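PDB 3IEE: putative exported protein, which is of unknown function but is probably an exported, lipid-anchored all-helical protein of the Bacteroides cell envelope. Local coordinates for residues 161-166 with 170-175; 179-184 with 204-209. All coordinates share one frame; numbering follows the deposited sequence. Where two conformers were deposited one is given.

Contact 1: 161-166 with 170-175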
loop_
_atom_site.group_PDB
_atom_site.type_symbol
_atom_site.label_atom_id
_atom_site.label_comp_id
_atom_site.label_asym_id
_atom_site.label_seq_id
_atom_site.Cartn_x
_atom_site.Cartn_y
_atom_site.Cartn_z
ATOM N N VAL A 161 -3.496 -22.499 -7.420
ATOM C CA VAL A 161 -2.681 -23.395 -8.275
ATOM C C VAL A 161 -1.366 -23.854 -7.601
ATOM O O VAL A 161 -1.019 -25.064 -7.591
ATOM C CB VAL A 161 -2.407 -22.732 -9.691
ATOM C CG1 VAL A 161 -1.356 -23.517 -10.526
ATOM C CG2 VAL A 161 -3.688 -22.579 -10.481
ATOM N N LEU A 162 -0.612 -22.895 -7.084
ATOM C CA LEU A 162 0.674 -23.181 -6.526
ATOM C C LEU A 162 0.605 -23.966 -5.214
ATOM O O LEU A 162 1.575 -24.641 -4.856
ATOM C CB LEU A 162 1.468 -21.894 -6.372
ATOM C CG LEU A 162 1.808 -21.137 -7.704
ATOM C CD1 LEU A 162 2.560 -19.847 -7.446
ATOM C CD2 LEU A 162 2.593 -22.047 -8.624
ATOM N N LEU A 163 -0.533 -23.914 -4.520
ATOM C CA LEU A 163 -0.668 -24.551 -3.208
ATOM C C LEU A 163 -1.534 -25.791 -3.245
ATOM O O LEU A 163 -1.947 -26.315 -2.196
ATOM C CB LEU A 163 -1.261 -23.537 -2.211
ATOM C CG LEU A 163 -0.375 -22.363 -1.894
ATOM C CD1 LEU A 163 -1.206 -21.253 -1.103
ATOM C CD2 LEU A 163 0.889 -22.812 -1.126
ATOM N N VAL A 164 -1.800 -26.269 -4.457
ATOM C CA VAL A 164 -2.813 -27.280 -4.695
ATOM C C VAL A 164 -2.590 -28.513 -3.796
ATOM O O VAL A 164 -3.537 -29.061 -3.221
ATOM C CB VAL A 164 -2.884 -27.682 -6.196
ATOM C CG1 VAL A 164 -1.560 -28.251 -6.673
ATOM C CG2 VAL A 164 -4.003 -28.670 -6.399
ATOM N N ASP A 165 -1.350 -28.911 -3.603
ATOM C CA ASP A 165 -1.114 -30.124 -2.819
ATOM C C ASP A 165 -0.683 -29.847 -1.384
ATOM O O ASP A 165 -0.247 -30.765 -0.672
ATOM C CB ASP A 165 -0.078 -31.000 -3.532
ATOM C CG ASP A 165 -0.616 -31.573 -4.829
ATOM O OD1 ASP A 165 -1.789 -32.061 -4.812
ATOM O OD2 ASP A 165 0.128 -31.506 -5.847
ATOM N N ASN A 166 -0.845 -28.607 -0.941
ATOM C CA ASN A 166 -0.345 -28.183 0.358
ATOM C C ASN A 166 -1.463 -28.306 1.423
ATOM O O ASN A 166 -2.464 -27.624 1.338
ATOM C CB ASN A 166 0.185 -26.728 0.291
ATOM C CG ASN A 166 0.963 -26.328 1.517
ATOM O OD1 ASN A 166 0.548 -26.578 2.648
ATOM N ND2 ASN A 166 2.090 -25.654 1.313
ATOM N N ALA A 170 -5.253 -23.276 2.882
ATOM C CA ALA A 170 -6.192 -22.262 3.417
ATOM C C ALA A 170 -5.526 -21.297 4.400
ATOM O O ALA A 170 -5.738 -20.049 4.354
ATOM C CB ALA A 170 -7.445 -22.908 4.080
ATOM N N GLN A 171 -4.720 -21.852 5.297
ATOM C CA GLN A 171 -4.036 -21.051 6.314
ATOM C C GLN A 171 -3.026 -20.100 5.642
ATOM O O GLN A 171 -2.989 -18.884 5.896
ATOM C CB GLN A 171 -3.358 -21.955 7.362
ATOM C CG GLN A 171 -4.341 -22.775 8.232
ATOM C CD GLN A 171 -5.000 -23.942 7.554
ATOM O OE1 GLN A 171 -4.592 -24.355 6.465
ATOM N NE2 GLN A 171 -6.004 -24.556 8.226
ATOM N N ILE A 172 -2.216 -20.647 4.740
ATOM C CA ILE A 172 -1.227 -19.841 3.993
ATOM C C ILE A 172 -1.911 -18.668 3.245
ATOM O O ILE A 172 -1.481 -17.499 3.319
ATOM C CB ILE A 172 -0.396 -20.741 3.020
ATOM C CG1 ILE A 172 0.429 -21.774 3.791
ATOM C CG2 ILE A 172 0.542 -19.864 2.148
ATOM C CD1 ILE A 172 0.941 -22.957 2.913
HETATM N N MSE A 173 -2.997 -18.974 2.540
HETATM C CA MSE A 173 -3.740 -17.979 1.801
HETATM C C MSE A 173 -4.354 -16.897 2.693
HETATM O O MSE A 173 -4.276 -15.682 2.356
HETATM C CB MSE A 173 -4.755 -18.661 0.875
HETATM C CG MSE A 173 -4.051 -19.435 -0.268
HETATM SE SE MSE A 173 -5.344 -20.275 -1.462
HETATM C CE MSE A 173 -6.066 -18.657 -2.258
ATOM N N SER A 174 -4.868 -17.306 3.870
ATOM C CA SER A 174 -5.400 -16.366 4.833
ATOM C C SER A 174 -4.322 -15.403 5.321
ATOM O O SER A 174 -4.597 -14.216 5.449
ATOM C CB SER A 174 -6.006 -17.051 6.072
ATOM O OG SER A 174 -5.010 -17.689 6.838
ATOM N N VAL A 175 -3.129 -15.895 5.629
ATOM C CA VAL A 175 -2.051 -15.011 6.053
ATOM C C VAL A 175 -1.690 -14.006 4.956
ATOM O O VAL A 175 -1.508 -12.797 5.218
ATOM C CB VAL A 175 -0.765 -15.812 6.454
ATOM C CG1 VAL A 175 0.416 -14.842 6.747
ATOM C CG2 VAL A 175 -1.041 -16.768 7.658
#
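Leu163 and Asn166 meet Ile172 and Met173 in a small apolar contact at the protein surface, where the chain passes from helix 123-162 to helix 169-189. Leu163 is the first residue to leave the helical conformation. It opens a type I beta turn that ends at Asn166, closed by the backbone bond from Asn166 N to Leu163 O at 2.8 Å. The turn brings the chain round so that Leu163 and Asn166 both face the first part of the next helix.

Leu163 supplies the forked end of its side chain. Its CD1 branch lies 3.5 Å from Met173 CG, which is tighter than usual for two carbons. The same methyl is 3.9 Å from Ile172 CG2, and the other branch, CD2, is 4.0 Å from Ile172 CD1. Leu163 thus touches both branches of the isoleucine. The Leu163 and Met173 side chains run past each other in opposite directions. Met173 is a selenomethionine, and it also touches Glu156, Glu159 and Leu160 of helix 123-162.

The side chains of Asn166 and Ile172 come at each other from opposite directions. Asn166 CG is anti to the backbone N (chi1 -168°), and the amide reaches the terminal methyl of the isoleucine. Ile172 CD1 is 3.3 Å from Asn166 ND2 and 3.7 Å from Asn166 OD1. OD1 accepts a hydrogen bond from Leu168 N. This is an Asx turn, and it helps to fix the amide beside Ile172 CD1.

No hydrogen bond crosses between the two segments. Leucine, isoleucine and selenomethionine carbons carry the contact, with the amide of Asn166 at its margin. One backbone bond closes the turn, and the Asn166 amide is held by the chain just beyond it. Between these two segments the contact rests on van der Waals packing.

Contact 2: 179-184 with 204-209. With EDO (1,2-ethanediol), chain H.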
loop_
_atom_site.group_PDB
_atom_site.type_symbol
_atom_site.label_atom_id
_atom_site.label_comp_id
_atom_site.label_asym_id
_atom_site.label_seq_id
_atom_site.Cartn_x
_atom_site.Cartn_y
_atom_site.Cartn_z
ATOM N N SER A 179 -2.411 -10.053 5.449
ATOM C CA SER A 179 -1.216 -9.194 5.442
ATOM C C SER A 179 -1.386 -8.063 4.402
ATOM O O SER A 179 -1.024 -6.899 4.643
ATOM C CB SER A 179 0.011 -10.040 5.149
ATOM O OG SER A 179 0.266 -10.938 6.219
ATOM N N SER A 180 -1.941 -8.393 3.241
ATOM C CA SER A 180 -2.238 -7.354 2.215
ATOM C C SER A 180 -3.261 -6.325 2.722
ATOM O O SER A 180 -3.116 -5.125 2.516
ATOM C CB SER A 180 -2.750 -7.978 0.912
ATOM O OG SER A 180 -1.716 -8.766 0.315
ATOM N N THR A 181 -4.291 -6.794 3.413
ATOM C CA THR A 181 -5.311 -5.914 3.914
ATOM C C THR A 181 -4.721 -4.989 4.970
ATOM O O THR A 181 -5.042 -3.774 4.985
ATOM C CB THR A 181 -6.557 -6.678 4.475
ATOM O OG1 THR A 181 -6.998 -7.694 3.547
ATOM C CG2 THR A 181 -7.728 -5.718 4.702
HETATM N N MSE A 182 -3.907 -5.520 5.898
HETATM C CA MSE A 182 -3.234 -4.669 6.901
HETATM C C MSE A 182 -2.360 -3.595 6.243
HETATM O O MSE A 182 -2.385 -2.427 6.658
HETATM C CB MSE A 182 -2.441 -5.494 7.901
HETATM C CG MSE A 182 -3.377 -6.288 8.849
HETATM SE SE MSE A 182 -2.359 -7.142 10.285
HETATM C CE MSE A 182 -1.628 -8.642 9.265
ATOM N N GLN A 183 -1.625 -3.977 5.208
ATOM C CA GLN A 183 -0.765 -3.001 4.515
ATOM C C GLN A 183 -1.602 -1.924 3.829
ATOM O O GLN A 183 -1.217 -0.751 3.776
ATOM C CB GLN A 183 0.172 -3.721 3.529
ATOM C CG GLN A 183 1.222 -2.834 2.917
ATOM C CD GLN A 183 2.174 -2.271 3.957
ATOM O OE1 GLN A 183 2.910 -3.029 4.581
ATOM N NE2 GLN A 183 2.151 -0.948 4.171
ATOM N N SER A 184 -2.743 -2.323 3.288
ATOM C CA SER A 184 -3.653 -1.364 2.651
ATOM C C SER A 184 -4.164 -0.341 3.682
ATOM O O SER A 184 -4.312 0.875 3.424
ATOM C CB SER A 184 -4.832 -2.095 2.016
ATOM O OG SER A 184 -5.543 -1.168 1.264
ATOM N N VAL A 204 -11.067 -2.079 7.606
ATOM C CA VAL A 204 -11.081 -2.782 8.903
ATOM C C VAL A 204 -12.215 -3.793 8.949
ATOM O O VAL A 204 -12.060 -4.947 9.444
ATOM C CB VAL A 204 -11.158 -1.810 10.082
ATOM C CG1 VAL A 204 -11.447 -2.593 11.371
ATOM C CG2 VAL A 204 -9.871 -0.970 10.154
ATOM N N ALA A 205 -13.353 -3.442 8.347
ATOM C CA ALA A 205 -14.467 -4.383 8.272
ATOM C C ALA A 205 -14.122 -5.557 7.351
ATOM O O ALA A 205 -14.493 -6.694 7.631
ATOM C CB ALA A 205 -15.767 -3.635 7.783
ATOM N N GLU A 206 -13.379 -5.317 6.268
ATOM C CA GLU A 206 -12.909 -6.423 5.398
ATOM C C GLU A 206 -11.960 -7.316 6.166
ATOM O O GLU A 206 -12.051 -8.560 6.095
ATOM C CB GLU A 206 -12.176 -5.915 4.171
ATOM C CG GLU A 206 -13.058 -5.218 3.163
ATOM C CD GLU A 206 -12.261 -4.614 2.005
ATOM O OE1 GLU A 206 -11.046 -4.953 1.816
ATOM O OE2 GLU A 206 -12.877 -3.768 1.296
ATOM N N LEU A 207 -11.025 -6.684 6.866
ATOM C CA LEU A 207 -10.057 -7.437 7.667
ATOM C C LEU A 207 -10.782 -8.307 8.694
ATOM O O LEU A 207 -10.422 -9.470 8.933
ATOM C CB LEU A 207 -9.043 -6.501 8.292
ATOM C CG LEU A 207 -7.881 -7.195 9.043
ATOM C CD1 LEU A 207 -7.133 -8.251 8.224
ATOM C CD2 LEU A 207 -6.938 -6.119 9.576
ATOM N N THR A 208 -11.787 -7.722 9.329
ATOM C CA THR A 208 -12.588 -8.470 10.310
ATOM C C THR A 208 -13.280 -9.707 9.686
ATOM O O THR A 208 -13.239 -10.781 10.258
ATOM C CB THR A 208 -13.577 -7.548 10.989
ATOM O OG1 THR A 208 -12.871 -6.516 11.709
ATOM C CG2 THR A 208 -14.484 -8.339 11.954
ATOM N N LYS A 209 -13.900 -9.536 8.502
ATOM C CA LYS A 209 -14.471 -10.656 7.775
ATOM C C LYS A 209 -13.424 -11.715 7.455
ATOM O O LYS A 209 -13.699 -12.920 7.593
ATOM C CB LYS A 209 -15.130 -10.197 6.472
ATOM C CG LYS A 209 -16.402 -9.435 6.682
ATOM C CD LYS A 209 -16.898 -8.803 5.336
ATOM C CE LYS A 209 -17.423 -7.318 5.500
ATOM N NZ LYS A 209 -16.762 -6.262 4.567
HETATM C C1 EDO H . -0.541 -3.873 -0.310
HETATM O O1 EDO H . -1.924 -3.679 0.068
HETATM C C2 EDO H . -0.054 -5.306 -0.070
HETATM O O2 EDO H . -0.622 -6.230 -1.038
#
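Helices 169-189 and 197-215 run antiparallel here, with segment axes 9.7 Å apart at an angle of 164° and Thr181 CA nearest Leu207 CA. They form an alpha-hairpin in the helical C-terminal region of the protein.

Leu207 is central to the buried contact. With CG anti to the backbone N (chi1 -174°), its fork is sent toward helix 169-189, and the two methyls meet different residues. CD2 lies 3.6 Å from Met182 CG, while CD1 comes within 4.1 Å of Thr181 CB. Thr181 CG2 packs at the base of the leucine side chain, 3.9 Å from Leu207 CB. Thr181 and Leu207 slide past each other in opposite directions, whereas Met182 crosses Leu207 at a slant. Glu206 adds only a marginal touch to the threonine methyl, and its carboxylate forms a salt bridge with Lys203.

The carbons of Thr181 pack against Leu207, while OG1 is hydrogen-bonded to Gln210 OE1 and Lys177 O. Met182, a selenomethionine, also touches Phe233 and Phe240 of helix 224-247 and Phe265 of helix 255-268, and Leu207 touches Ile241 of helix 224-247.

Segment 179-184 of helix 169-189 also binds a 1,2-ethanediol, probably from the crystallisation liquor, with Tyr30 OH as a further hydrogen-bond partner. EDO O1 donates to Ser180 O at 3.1 Å, and EDO O2 is hydrogen-bonded to Ser180 OG at 3.1 Å.

Overall arrangement
From the N terminus, the chain runs through the long helices 17-40, 43-56, 87-119 and 123-162 before reaching contact 1. That contact closes the short loop from helix 123-162 into helix 169-189. Contact 2 follows farther along helix 169-189 and closes a longer loop, bringing helix 197-215 back alongside it. The two contacts are in series and neither encloses the other. Their centres are about 18 Å apart, and helix 169-189 serves both. Contact 1 lies at the surface and joins the turn that follows helix 123-162 to the start of helix 169-189. Contact 2 is buried within the C-terminal part, beside helices 224-247 and 255-268.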